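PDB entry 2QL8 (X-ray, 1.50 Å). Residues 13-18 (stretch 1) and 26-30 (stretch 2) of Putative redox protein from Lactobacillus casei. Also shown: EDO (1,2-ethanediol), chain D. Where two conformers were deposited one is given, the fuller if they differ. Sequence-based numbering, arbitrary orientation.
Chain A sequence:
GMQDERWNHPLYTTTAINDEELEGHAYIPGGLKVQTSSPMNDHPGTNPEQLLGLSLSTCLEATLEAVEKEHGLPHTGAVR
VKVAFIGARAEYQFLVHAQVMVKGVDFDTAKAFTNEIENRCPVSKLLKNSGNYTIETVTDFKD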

ATOM      1  N   THR A  13       8.812 -12.164  -4.363  1.00 13.97           N
ATOM      2  CA  THR A  13       9.068 -11.302  -3.212  0.50 13.96           C
ATOM      3  C   THR A  13       9.773 -10.036  -3.658  1.00 14.36           C
ATOM      4  O   THR A  13      10.503 -10.025  -4.658  1.00 15.18           O
ATOM      5  CB  THR A  13       9.965 -11.978  -2.132  0.50 11.36           C
ATOM      6  OG1 THR A  13      11.291 -12.173  -2.645  0.50 12.98           O
ATOM      7  CG2 THR A  13       9.374 -13.309  -1.653  0.50 11.83           C
ATOM      8  N   THR A  14       9.545  -8.954  -2.903  1.00 12.96           N
ATOM      9  CA  THR A  14      10.239  -7.694  -3.110  1.00 13.01           C
ATOM     10  C   THR A  14      10.475  -7.067  -1.740  1.00 12.33           C
ATOM     11  O   THR A  14       9.968  -7.539  -0.709  1.00 12.72           O
ATOM     12  CB  THR A  14       9.426  -6.733  -4.035  1.00 14.78           C
ATOM     13  OG1 THR A  14      10.229  -5.614  -4.385  1.00 14.53           O
ATOM     14  CG2 THR A  14       8.124  -6.252  -3.377  1.00 15.30           C
ATOM     15  N   THR A  15      11.263  -6.002  -1.740  1.00 13.13           N
ATOM     16  CA  THR A  15      11.519  -5.234  -0.533  1.00 11.08           C
ATOM     17  C   THR A  15      11.452  -3.737  -0.874  1.00 12.22           C
ATOM     18  O   THR A  15      11.733  -3.336  -2.010  1.00 13.65           O
ATOM     19  CB  THR A  15      12.862  -5.591   0.173  1.00 12.00           C
ATOM     20  OG1 THR A  15      13.942  -5.068  -0.617  1.00 14.98           O
ATOM     21  CG2 THR A  15      13.033  -7.076   0.421  1.00 13.78           C
ATOM     22  N   ALA A  16      11.121  -2.944   0.147  1.00 12.52           N
ATOM     23  CA  ALA A  16      11.062  -1.478   0.064  1.00 12.41           C
ATOM     24  C   ALA A  16      11.721  -0.912   1.320  1.00 13.25           C
ATOM     25  O   ALA A  16      11.517  -1.432   2.426  1.00 12.42           O
ATOM     26  CB  ALA A  16       9.632  -0.997  -0.018  1.00 13.14           C
ATOM     27  N   ILE A  17      12.497   0.161   1.151  1.00 12.37           N
ATOM     28  CA  ILE A  17      13.187   0.798   2.265  1.00 13.07           C
ATOM     29  C   ILE A  17      12.858   2.290   2.332  1.00 13.69           C
ATOM     30  O   ILE A  17      12.798   2.970   1.280  1.00 14.25           O
ATOM     31  CB  ILE A  17      14.713   0.575   2.163  1.00 13.33           C
ATOM     32  CG1 ILE A  17      15.049  -0.923   2.246  1.00 15.41           C
ATOM     33  CG2 ILE A  17      15.455   1.408   3.230  1.00 16.98           C
ATOM     34  CD1 ILE A  17      16.557  -1.302   2.004  1.00 16.32           C
ATOM     35  N   ASN A  18      12.694   2.789   3.556  1.00 13.65           N
ATOM     36  CA  ASN A  18      12.750   4.228   3.773  1.00 13.48           C
ATOM     37  C   ASN A  18      13.659   4.449   4.990  1.00 13.37           C
ATOM     38  O   ASN A  18      13.372   4.004   6.101  1.00 13.73           O
ATOM     39  CB  ASN A  18      11.365   4.841   3.961  1.00 13.55           C
ATOM     40  CG  ASN A  18      11.386   6.358   3.980  1.00 14.30           C
ATOM     41  OD1 ASN A  18      12.311   6.982   4.522  1.00 17.07           O
ATOM     42  ND2 ASN A  18      10.365   6.950   3.404  1.00 14.28           N
ATOM     43  N   ALA A  26      11.790   6.981  -0.677  1.00 15.69           N
ATOM     44  CA  ALA A  26      11.587   5.553  -0.402  1.00 14.60           C
ATOM     45  C   ALA A  26      11.976   4.838  -1.681  1.00 16.31           C
ATOM     46  O   ALA A  26      11.837   5.402  -2.777  1.00 16.21           O
ATOM     47  CB  ALA A  26      10.119   5.263  -0.042  1.00 15.85           C
ATOM     48  N   TYR A  27      12.509   3.628  -1.553  1.00 14.60           N
ATOM     49  CA  TYR A  27      12.939   2.902  -2.731  1.00 14.10           C
ATOM     50  C   TYR A  27      12.868   1.405  -2.607  1.00 14.40           C
ATOM     51  O   TYR A  27      12.904   0.839  -1.553  1.00 14.76           O
ATOM     52  CB  TYR A  27      14.373   3.303  -3.114  1.00 14.75           C
ATOM     53  CG  TYR A  27      15.422   2.950  -2.068  1.00 15.27           C
ATOM     54  CD1 TYR A  27      15.653   3.778  -0.999  1.00 15.49           C
ATOM     55  CD2 TYR A  27      16.158   1.776  -2.159  1.00 18.61           C
ATOM     56  CE1 TYR A  27      16.629   3.456  -0.046  1.00 16.65           C
ATOM     57  CE2 TYR A  27      17.096   1.444  -1.225  1.00 17.70           C
ATOM     58  CZ  TYR A  27      17.340   2.302  -0.164  1.00 16.96           C
ATOM     59  OH  TYR A  27      18.338   1.963   0.757  1.00 19.86           O
ATOM     60  N   ILE A  28      12.744   0.805  -3.775  1.00 13.78           N
ATOM     61  CA  ILE A  28      12.891  -0.632  -3.964  1.00 13.81           C
ATOM     62  C   ILE A  28      14.364  -0.860  -4.311  1.00 13.76           C
ATOM     63  O   ILE A  28      14.847  -0.334  -5.310  1.00 16.14           O
ATOM     64  CB  ILE A  28      12.024  -1.130  -5.158  1.00 13.50           C
ATOM     65  CG1 ILE A  28      10.542  -0.728  -5.007  1.00 14.00           C
ATOM     66  CG2 ILE A  28      12.177  -2.639  -5.380  1.00 14.82           C
ATOM     67  CD1 ILE A  28       9.893  -1.192  -3.700  1.00 13.38           C
ATOM     68  N   PRO A  29      15.081  -1.618  -3.480  1.00 15.87           N
ATOM     69  CA  PRO A  29      16.486  -1.915  -3.829  1.00 17.60           C
ATOM     70  C   PRO A  29      16.534  -2.557  -5.212  1.00 18.62           C
ATOM     71  O   PRO A  29      15.788  -3.515  -5.472  1.00 21.18           O
ATOM     72  CB  PRO A  29      16.907  -2.894  -2.735  1.00 18.42           C
ATOM     73  CG  PRO A  29      16.090  -2.496  -1.556  1.00 17.83           C
ATOM     74  CD  PRO A  29      14.732  -2.142  -2.150  1.00 15.93           C
ATOM     75  N   GLY A  30      17.385  -2.010  -6.084  1.00 19.54           N
ATOM     76  CA  GLY A  30      17.465  -2.499  -7.459  1.00 21.48           C
ATOM     77  C   GLY A  30      16.392  -1.947  -8.382  1.00 20.61           C
ATOM     78  O   GLY A  30      16.372  -2.282  -9.572  1.00 25.17           O
TER
HETATM   79  C1  EDO D 144      18.454   1.508  -5.227  1.00 36.86           C
HETATM   80  O1  EDO D 144      18.807   0.149  -5.099  1.00 29.54           O
HETATM   81  C2  EDO D 144      17.513   1.671  -6.417  1.00 38.42           C
HETATM   82  O2  EDO D 144      16.341   2.366  -5.989  1.00 34.73           O

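The apolar centre of the contact is Ile-17, which gives up more area to the other stretch (86 Å²) than any other residue here. Its CB lies 4.2 Å from the centroid of the Tyr-27 ring and only 22° off the ring normal, so the contact is a CH-pi interaction over the ring face; the closest ring approach of that atom, Ile-17 CB to Tyr-27 CZ, is 3.9 Å. The tyrosine reaches this position through its rotamer. Its CA-to-CB bond points away from the first stretch, but with chi1 at 64° (p) and chi2 at -83° the end of the side chain comes nearer the first stretch, with the ring face over Ile-17 CB. Ile-17 itself is extended along its longer branch (chi1 m, chi2 t), which carries CD1 to 3.8 Å from CG of Pro-29. The isoleucine therefore meets an aromatic face and a proline ring, both by dispersion and exclusion of water.

A second apolar contact joins Ala-16 and Ile-28, whose CB and CD1 atoms are 3.7 Å apart. Ile-28 has both chi angles in the m well, and the end of its side chain comes nearer the first stretch than its sideways CA-to-CB bond would suggest.

The backbone pairing has the same centre. Ile-17 and Tyr-27 form a single antiparallel bridge of the hydrogen-bonded type, with CA atoms 5.4 Å apart. Ile-17 N donates to Tyr-27 O at 2.8 Å and 167°, and Tyr-27 N donates to Ile-17 O at 2.9 Å and 163°; both bonds are short and nearly linear. Weaker CA-H...O contacts flank them: Ala-16 CA to Tyr-27 O at 3.4 Å, and Ala-26 CA to Ile-17 O at 3.3 Å.

Beyond the bridge the ladder does not continue to Thr-15. Pro-29 has no amide hydrogen to offer, and its CD sits 3.2 Å from Thr-15 O. That carbonyl is buried without a hydrogen-bond partner in the model, receiving instead a CA-H...O contact from Ile-28 CA at 3.5 Å and 148°. The Thr-15 side chain also borders the proline, OG1 to CD at 3.4 Å, while Thr-14 OG1 meets Ile-28 CG2 at 3.7 Å. At the other end, Asn-18 ND2 lies 3.8 Å from Ala-26 CB, a packing contact; this amide nitrogen is hydrogen-bonded elsewhere in the structure.

Outside the pairing, Gly-30 N donates to O1 of the 1,2-ethanediol at 2.8 Å and 171°. This molecule, probably from the crystallisation liquor, contacts the second stretch.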